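PDB 4WAC: glycosyl transferase, group 1 family protein from Staphylococcus aureus, which belongs to the group 1 glycosyltransferases, enzymes of the GT-B type built from two Rossmann-like domains. Local coordinates for residues T306-V311 / E481-E486; K351-K356 / E379-L384. All blocks are in the same frame, centred on the assembly; numbering follows the deposited sequence.

Contact 1 (T306-V311 / E481-E486)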
ATOM      1  N   THR A 306      28.520  16.779 -41.359  1.00 75.35           N
ATOM      2  CA  THR A 306      27.455  16.099 -42.076  1.00 74.27           C
ATOM      3  C   THR A 306      27.985  14.852 -42.763  1.00 67.11           C
ATOM      4  O   THR A 306      28.890  14.928 -43.584  1.00 85.68           O
ATOM      5  CB  THR A 306      26.792  17.014 -43.130  1.00 71.38           C
ATOM      6  OG1 THR A 306      26.094  18.074 -42.472  1.00 82.77           O
ATOM      7  CG2 THR A 306      25.792  16.219 -43.970  1.00 71.16           C
ATOM      8  N   ILE A 307      27.440  13.699 -42.394  1.00 69.23           N
ATOM      9  CA  ILE A 307      27.720  12.460 -43.103  1.00 73.20           C
ATOM     10  C   ILE A 307      26.441  11.649 -43.230  1.00 64.00           C
ATOM     11  O   ILE A 307      25.852  11.236 -42.244  1.00 75.67           O
ATOM     12  CB  ILE A 307      28.796  11.590 -42.419  1.00 70.26           C
ATOM     13  CG1 ILE A 307      30.017  12.420 -42.025  1.00 60.38           C
ATOM     14  CG2 ILE A 307      29.210  10.431 -43.347  1.00 59.74           C
ATOM     15  CD1 ILE A 307      31.109  11.599 -41.326  1.00 58.71           C
ATOM     16  N   SER A 308      26.024  11.433 -44.466  1.00 70.44           N
ATOM     17  CA  SER A 308      24.836  10.658 -44.767  1.00 82.25           C
ATOM     18  C   SER A 308      24.988   9.166 -44.456  1.00 81.82           C
ATOM     19  O   SER A 308      26.077   8.623 -44.495  1.00 72.32           O
ATOM     20  CB  SER A 308      24.483  10.841 -46.243  1.00 69.21           C
ATOM     21  OG  SER A 308      23.841   9.688 -46.752  1.00 95.87           O
ATOM     22  N   ASN A 309      23.884   8.501 -44.154  1.00 42.28           N
ATOM     23  CA  ASN A 309      23.885   7.048 -44.183  1.00 57.74           C
ATOM     24  C   ASN A 309      24.374   6.506 -45.510  1.00 67.97           C
ATOM     25  O   ASN A 309      24.174   7.111 -46.562  1.00 80.12           O
ATOM     26  CB  ASN A 309      22.490   6.473 -43.916  1.00 57.67           C
ATOM     27  CG  ASN A 309      22.025   6.703 -42.487  1.00 78.80           C
ATOM     28  OD1 ASN A 309      20.990   7.334 -42.257  1.00 76.82           O
ATOM     29  ND2 ASN A 309      22.811   6.231 -41.517  1.00 83.97           N
ATOM     30  N   PHE A 310      25.016   5.350 -45.451  1.00 56.97           N
ATOM     31  CA  PHE A 310      25.338   4.612 -46.648  1.00 53.17           C
ATOM     32  C   PHE A 310      24.038   4.187 -47.306  1.00 59.51           C
ATOM     33  O   PHE A 310      23.056   3.940 -46.620  1.00 69.85           O
ATOM     34  CB  PHE A 310      26.227   3.409 -46.314  1.00 38.78           C
ATOM     35  CG  PHE A 310      27.613   3.800 -45.865  1.00 63.26           C
ATOM     36  CD1 PHE A 310      28.628   4.024 -46.803  1.00 63.81           C
ATOM     37  CD2 PHE A 310      27.908   3.967 -44.516  1.00 44.92           C
ATOM     38  CE1 PHE A 310      29.913   4.407 -46.391  1.00 56.47           C
ATOM     39  CE2 PHE A 310      29.200   4.343 -44.088  1.00 54.39           C
ATOM     40  CZ  PHE A 310      30.206   4.556 -45.024  1.00 58.54           C
ATOM     41  N   VAL A 311      24.014   4.128 -48.637  1.00 70.07           N
ATOM     42  CA  VAL A 311      22.824   3.636 -49.313  1.00 54.26           C
ATOM     43  C   VAL A 311      23.144   2.438 -50.191  1.00 52.46           C
ATOM     44  O   VAL A 311      24.119   2.436 -50.936  1.00 76.45           O
ATOM     45  CB  VAL A 311      22.144   4.726 -50.157  1.00 71.32           C
ATOM     46  CG1 VAL A 311      20.917   4.150 -50.861  1.00 69.04           C
ATOM     47  CG2 VAL A 311      21.740   5.900 -49.277  1.00 58.21           C
ATOM     48  N   GLU A 481      23.607   8.167 -58.342  1.00 83.57           N
ATOM     49  CA  GLU A 481      24.600   9.210 -58.518  1.00 89.50           C
ATOM     50  C   GLU A 481      24.759   9.994 -57.219  1.00 80.20           C
ATOM     51  O   GLU A 481      25.865  10.421 -56.876  1.00 86.49           O
ATOM     52  CB  GLU A 481      24.227  10.127 -59.707  1.00102.85           C
ATOM     53  CG  GLU A 481      23.092  11.138 -59.452  1.00110.82           C
ATOM     54  CD  GLU A 481      22.420  11.629 -60.739  1.00119.27           C
ATOM     55  OE1 GLU A 481      22.937  11.360 -61.852  1.00110.01           O
ATOM     56  OE2 GLU A 481      21.349  12.267 -60.628  1.00117.20           O
ATOM     57  N   LYS A 482      23.674  10.160 -56.470  1.00 71.36           N
ATOM     58  CA  LYS A 482      23.726  11.095 -55.354  1.00 82.18           C
ATOM     59  C   LYS A 482      24.450  10.532 -54.132  1.00103.55           C
ATOM     60  O   LYS A 482      25.281  11.220 -53.521  1.00111.56           O
ATOM     61  CB  LYS A 482      22.323  11.570 -54.972  1.00 80.78           C
ATOM     62  CG  LYS A 482      21.651  12.403 -56.055  1.00 75.95           C
ATOM     63  CD  LYS A 482      22.575  13.493 -56.579  1.00 89.34           C
ATOM     64  CE  LYS A 482      21.992  14.205 -57.795  1.00 88.24           C
ATOM     65  NZ  LYS A 482      20.688  14.853 -57.495  1.00 89.07           N
ATOM     66  N   TYR A 483      24.163   9.277 -53.798  1.00101.19           N
ATOM     67  CA  TYR A 483      24.673   8.676 -52.561  1.00105.25           C
ATOM     68  C   TYR A 483      25.608   7.489 -52.795  1.00 94.56           C
ATOM     69  O   TYR A 483      25.208   6.337 -52.655  1.00 84.83           O
ATOM     70  CB  TYR A 483      23.496   8.247 -51.665  1.00105.11           C
ATOM     71  CG  TYR A 483      22.731   9.423 -51.081  1.00 98.96           C
ATOM     72  CD1 TYR A 483      23.340  10.278 -50.165  1.00 89.68           C
ATOM     73  CD2 TYR A 483      21.414   9.691 -51.456  1.00100.30           C
ATOM     74  CE1 TYR A 483      22.667  11.359 -49.631  1.00 95.29           C
ATOM     75  CE2 TYR A 483      20.722  10.779 -50.918  1.00 94.78           C
ATOM     76  CZ  TYR A 483      21.357  11.604 -50.003  1.00101.23           C
ATOM     77  OH  TYR A 483      20.699  12.684 -49.454  1.00107.85           O
ATOM     78  N   SER A 484      26.860   7.780 -53.134  1.00102.85           N
ATOM     79  CA  SER A 484      27.823   6.725 -53.423  1.00 86.76           C
ATOM     80  C   SER A 484      28.609   6.372 -52.172  1.00 79.95           C
ATOM     81  O   SER A 484      29.019   7.256 -51.390  1.00 58.43           O
ATOM     82  CB  SER A 484      28.802   7.141 -54.523  1.00 72.39           C
ATOM     83  OG  SER A 484      29.651   8.187 -54.068  1.00 80.41           O
ATOM     84  N   THR A 485      28.840   5.074 -52.018  1.00 73.45           N
ATOM     85  CA  THR A 485      29.598   4.528 -50.901  1.00 67.16           C
ATOM     86  C   THR A 485      30.956   5.207 -50.696  1.00 80.51           C
ATOM     87  O   THR A 485      31.325   5.549 -49.563  1.00 69.62           O
ATOM     88  CB  THR A 485      29.827   3.035 -51.103  1.00 77.24           C
ATOM     89  OG1 THR A 485      28.565   2.362 -51.157  1.00 64.56           O
ATOM     90  CG2 THR A 485      30.637   2.479 -49.964  1.00 98.34           C
ATOM     91  N   GLU A 486      31.693   5.412 -51.792  1.00 83.03           N
ATOM     92  CA  GLU A 486      33.059   5.926 -51.695  1.00 74.83           C
ATOM     93  C   GLU A 486      33.071   7.352 -51.156  1.00 61.27           C
ATOM     94  O   GLU A 486      33.967   7.748 -50.408  1.00 74.93           O
ATOM     95  CB  GLU A 486      33.772   5.875 -53.054  1.00 94.42           C
ATOM     96  CG  GLU A 486      35.302   6.018 -52.924  1.00115.26           C
ATOM     97  CD  GLU A 486      35.946   6.974 -53.929  1.00128.31           C
ATOM     98  OE1 GLU A 486      36.158   8.164 -53.582  1.00119.69           O
ATOM     99  OE2 GLU A 486      36.264   6.525 -55.055  1.00135.16           O
TER
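Ser308 OG, which lies against the ring of Tyr483, gives its hydrogen to the backbone oxygen of its neighbour: Ser308 OG to Asn309 O is 2.6 Å. The bond meets the carbonyl at a C=O...donor angle of 125°, with the donor tilted from the carbonyl plane. A weak hydrogen bond from Gln410 reaches the same hydroxyl. Ser308 OG sits 3.5 Å from both CD1 and CE1 of Tyr483, approaching the ring obliquely. Tyr483 is the first residue to leave helical geometry after helix 465-482. With CG beside the backbone N (chi1 -70°), its ring reaches Ser308, while CB meets Val311. There the contact is purely apolar: Val311 CG2 lies 3.8 Å from Tyr483 CB. Ile415 of helix 412-419 touches both side chains.

Phe310 meets Thr485, at the start of the next helix. The two side chains cross at about a right angle. Phe310 CD1 lies 4.1 Å from Thr485 CG2. Thr485 O lies at the ring edge, near its plane, 3.7 Å from Phe310 CE1. Glu33 of helix 23-36 touches both residues, and Ile488 of helix 485-496 touches Phe310.

The two segments are therefore joined by van der Waals packing. The hydrogen bonds of Ser308 serve its own loop and Gln410, while methyl groups, rings and two oxygens that do not bond across the contact fit against the break between helices 465-482 and 485-496.

Contact 2 (K351-K356 / E379-L384)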
ATOM      1  N   LYS A 351     -12.718  11.515 -56.141  1.00104.09           N
ATOM      2  CA  LYS A 351     -12.517  11.971 -57.517  1.00105.51           C
ATOM      3  C   LYS A 351     -12.256  10.797 -58.480  1.00111.12           C
ATOM      4  O   LYS A 351     -12.879  10.717 -59.540  1.00104.01           O
ATOM      5  CB  LYS A 351     -11.367  12.998 -57.588  1.00 93.16           C
ATOM      6  CG  LYS A 351     -11.639  14.347 -56.882  1.00 86.53           C
ATOM      7  CD  LYS A 351     -10.790  15.478 -57.490  1.00 95.64           C
ATOM      8  CE  LYS A 351     -10.879  16.797 -56.716  1.00 78.04           C
ATOM      9  NZ  LYS A 351     -11.151  16.573 -55.275  1.00 75.66           N
ATOM     10  N   ASP A 352     -11.322   9.910 -58.124  1.00114.54           N
ATOM     11  CA  ASP A 352     -11.086   8.662 -58.872  1.00102.73           C
ATOM     12  C   ASP A 352     -11.256   7.417 -57.992  1.00114.60           C
ATOM     13  O   ASP A 352     -10.425   7.161 -57.116  1.00127.05           O
ATOM     14  CB  ASP A 352      -9.683   8.623 -59.505  1.00 85.28           C
ATOM     15  CG  ASP A 352      -9.299   9.924 -60.191  1.00111.67           C
ATOM     16  OD1 ASP A 352     -10.183  10.786 -60.395  1.00120.60           O
ATOM     17  OD2 ASP A 352      -8.111  10.050 -60.578  1.00115.41           O
ATOM     18  N   ASN A 353     -12.302   6.629 -58.254  1.00106.10           N
ATOM     19  CA  ASN A 353     -12.692   5.527 -57.357  1.00112.43           C
ATOM     20  C   ASN A 353     -11.820   4.261 -57.402  1.00109.44           C
ATOM     21  O   ASN A 353     -11.656   3.589 -56.380  1.00111.28           O
ATOM     22  CB  ASN A 353     -14.149   5.110 -57.626  1.00107.09           C
ATOM     23  CG  ASN A 353     -14.866   4.634 -56.358  1.00112.69           C
ATOM     24  OD1 ASN A 353     -14.236   4.398 -55.322  1.00108.61           O
ATOM     25  ND2 ASN A 353     -16.189   4.497 -56.439  1.00 99.48           N
ATOM     26  N   ALA A 354     -11.276   3.933 -58.573  1.00 92.44           N
ATOM     27  CA  ALA A 354     -10.582   2.653 -58.771  1.00 95.31           C
ATOM     28  C   ALA A 354      -9.168   2.605 -58.146  1.00112.66           C
ATOM     29  O   ALA A 354      -8.492   1.566 -58.174  1.00103.53           O
ATOM     30  CB  ALA A 354     -10.515   2.327 -60.255  1.00 83.41           C
ATOM     31  N   VAL A 355      -8.731   3.733 -57.586  1.00116.19           N
ATOM     32  CA  VAL A 355      -7.482   3.802 -56.823  1.00108.78           C
ATOM     33  C   VAL A 355      -7.706   3.256 -55.404  1.00110.52           C
ATOM     34  O   VAL A 355      -8.748   3.502 -54.785  1.00113.17           O
ATOM     35  CB  VAL A 355      -6.928   5.265 -56.764  1.00 91.93           C
ATOM     36  CG1 VAL A 355      -5.450   5.296 -56.358  1.00 70.17           C
ATOM     37  CG2 VAL A 355      -7.104   5.945 -58.113  1.00 68.35           C
ATOM     38  N   LYS A 356      -6.733   2.494 -54.908  1.00 96.25           N
ATOM     39  CA  LYS A 356      -6.785   1.919 -53.570  1.00 93.09           C
ATOM     40  C   LYS A 356      -5.446   2.180 -52.856  1.00 97.10           C
ATOM     41  O   LYS A 356      -4.437   2.476 -53.510  1.00104.11           O
ATOM     42  CB  LYS A 356      -7.085   0.412 -53.638  1.00102.92           C
ATOM     43  CG  LYS A 356      -8.395   0.028 -54.346  1.00101.05           C
ATOM     44  CD  LYS A 356      -8.198  -1.293 -55.085  1.00102.83           C
ATOM     45  CE  LYS A 356      -9.424  -1.715 -55.852  1.00 79.75           C
ATOM     46  NZ  LYS A 356     -10.523  -2.000 -54.896  1.00 89.38           N
ATOM     47  N   GLU A 379     -12.800   1.298 -46.470  1.00109.56           N
ATOM     48  CA  GLU A 379     -11.908   0.134 -46.526  1.00109.71           C
ATOM     49  C   GLU A 379     -12.049  -0.782 -47.768  1.00105.73           C
ATOM     50  O   GLU A 379     -11.534  -1.901 -47.781  1.00100.40           O
ATOM     51  CB  GLU A 379     -12.006  -0.706 -45.224  1.00107.54           C
ATOM     52  CG  GLU A 379     -10.733  -1.556 -45.105  1.00105.03           C
ATOM     53  CD  GLU A 379     -10.344  -2.002 -43.731  1.00115.84           C
ATOM     54  OE1 GLU A 379     -11.065  -1.721 -42.743  1.00124.67           O
ATOM     55  OE2 GLU A 379      -9.277  -2.650 -43.663  1.00113.35           O
ATOM     56  N   ARG A 380     -12.706  -0.324 -48.829  1.00 96.46           N
ATOM     57  CA  ARG A 380     -12.561  -1.088 -50.065  1.00100.30           C
ATOM     58  C   ARG A 380     -11.636  -0.324 -51.025  1.00100.89           C
ATOM     59  O   ARG A 380     -11.284  -0.815 -52.114  1.00109.33           O
ATOM     60  CB  ARG A 380     -13.900  -1.412 -50.717  1.00105.98           C
ATOM     61  CG  ARG A 380     -14.232  -2.903 -50.471  1.00107.48           C
ATOM     62  CD  ARG A 380     -13.116  -3.776 -51.102  1.00115.47           C
ATOM     63  NE  ARG A 380     -13.136  -5.228 -50.833  1.00119.47           N
ATOM     64  CZ  ARG A 380     -12.777  -5.828 -49.688  1.00115.86           C
ATOM     65  NH1 ARG A 380     -12.822  -7.160 -49.605  1.00106.88           N
ATOM     66  NH2 ARG A 380     -12.367  -5.121 -48.635  1.00110.24           N
ATOM     67  N   ASN A 381     -11.227   0.864 -50.577  1.00 89.41           N
ATOM     68  CA  ASN A 381     -10.103   1.614 -51.152  1.00 97.24           C
ATOM     69  C   ASN A 381      -8.853   1.569 -50.252  1.00114.09           C
ATOM     70  O   ASN A 381      -7.754   1.308 -50.727  1.00125.81           O
ATOM     71  CB  ASN A 381     -10.486   3.074 -51.438  1.00 83.32           C
ATOM     72  CG  ASN A 381     -11.552   3.200 -52.501  1.00 87.34           C
ATOM     73  OD1 ASN A 381     -12.740   3.321 -52.208  1.00109.22           O
ATOM     74  ND2 ASN A 381     -11.124   3.162 -53.759  1.00 90.81           N
ATOM     75  N   VAL A 382      -9.005   1.871 -48.965  1.00 99.75           N
ATOM     76  CA  VAL A 382      -7.833   1.948 -48.079  1.00 92.03           C
ATOM     77  C   VAL A 382      -7.600   0.670 -47.262  1.00105.38           C
ATOM     78  O   VAL A 382      -8.438   0.278 -46.445  1.00123.66           O
ATOM     79  CB  VAL A 382      -7.935   3.149 -47.111  1.00 98.69           C
ATOM     80  CG1 VAL A 382      -6.868   3.056 -46.024  1.00108.15           C
ATOM     81  CG2 VAL A 382      -7.795   4.456 -47.881  1.00 91.31           C
ATOM     82  N   PHE A 383      -6.449   0.036 -47.484  1.00103.53           N
ATOM     83  CA  PHE A 383      -6.137  -1.248 -46.851  1.00104.58           C
ATOM     84  C   PHE A 383      -4.937  -1.204 -45.888  1.00105.05           C
ATOM     85  O   PHE A 383      -3.873  -0.663 -46.207  1.00106.59           O
ATOM     86  CB  PHE A 383      -5.891  -2.315 -47.928  1.00 92.50           C
ATOM     87  CG  PHE A 383      -7.036  -2.478 -48.900  1.00100.48           C
ATOM     88  CD1 PHE A 383      -8.202  -3.138 -48.521  1.00 99.80           C
ATOM     89  CD2 PHE A 383      -6.938  -1.987 -50.200  1.00 91.36           C
ATOM     90  CE1 PHE A 383      -9.259  -3.291 -49.420  1.00 93.82           C
ATOM     91  CE2 PHE A 383      -7.984  -2.140 -51.108  1.00 84.78           C
ATOM     92  CZ  PHE A 383      -9.146  -2.787 -50.718  1.00 99.28           C
ATOM     93  N   LEU A 384      -5.119  -1.804 -44.714  1.00 97.33           N
ATOM     94  CA  LEU A 384      -4.096  -1.807 -43.674  1.00102.70           C
ATOM     95  C   LEU A 384      -3.565  -3.213 -43.421  1.00102.75           C
ATOM     96  O   LEU A 384      -4.180  -4.002 -42.708  1.00109.20           O
ATOM     97  CB  LEU A 384      -4.667  -1.188 -42.401  1.00 95.81           C
ATOM     98  CG  LEU A 384      -3.778  -0.997 -41.181  1.00108.72           C
ATOM     99  CD1 LEU A 384      -2.908   0.235 -41.323  1.00101.88           C
ATOM    100  CD2 LEU A 384      -4.731  -0.815 -40.027  1.00109.10           C
TER
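Asn381 ND2 donates two hydrogen bonds to backbone oxygens of the facing loop. Asn381 ND2 to Val355 O is 2.6 Å, with an N-H...O angle of 151°. Asn381 ND2 to Asn353 O is 2.7 Å, and this bond is more bent, at 135°. Both oxygens lie close to the amide plane of Asn381, so the pair fixes how the amide is rotated. A third bond comes from the facing loop: Lys356 NZ reaches Arg380 O at 3.1 Å, nearly along the C=O axis. Bends at chi2 and chi4 bring the lysine chain round to that oxygen.

The side-chain amides of Asn353 and Asn381 are nearly coplanar, but their OD1 atoms stand 3.6 Å apart and do not bond.

Apolar packing is limited. Lys356 CB meets the edge of the Phe383 ring, 3.7 Å from CE2 and near the ring plane. Val349 of helix 338-351 touches Asn381.

Backbone bonds carry the pairing onward, with Phe357 bonded to Asn381 and Phe383. The contact thus lies where parallel strands 357-360 and 382-386 begin, the second being an edge strand of the sheet. The chain between them passes through helix 367-375, the beta-alpha-beta arrangement of a Rossmann-like domain.

In the fold
The two contacts are separate, with centres 36 Å apart and nearest atoms about 25 Å apart. Both segments of contact 2 fall in the chain between 306-311 and 481-486. Contact 2 is local: 22 residues separate its segments, which meet at the edge of the six-stranded parallel sheet. Contact 1 spans 169 residues. It brings the loop after strand 304-306, an edge strand of the seven-stranded parallel sheet, to the C-terminal helices. The chain between its segments includes all six strands of the other sheet. This is consistent with a GT-B fold, in which the chain leaves the first Rossmann-like unit and its C-terminal helix returns to it. Contact 2 lies within the other unit.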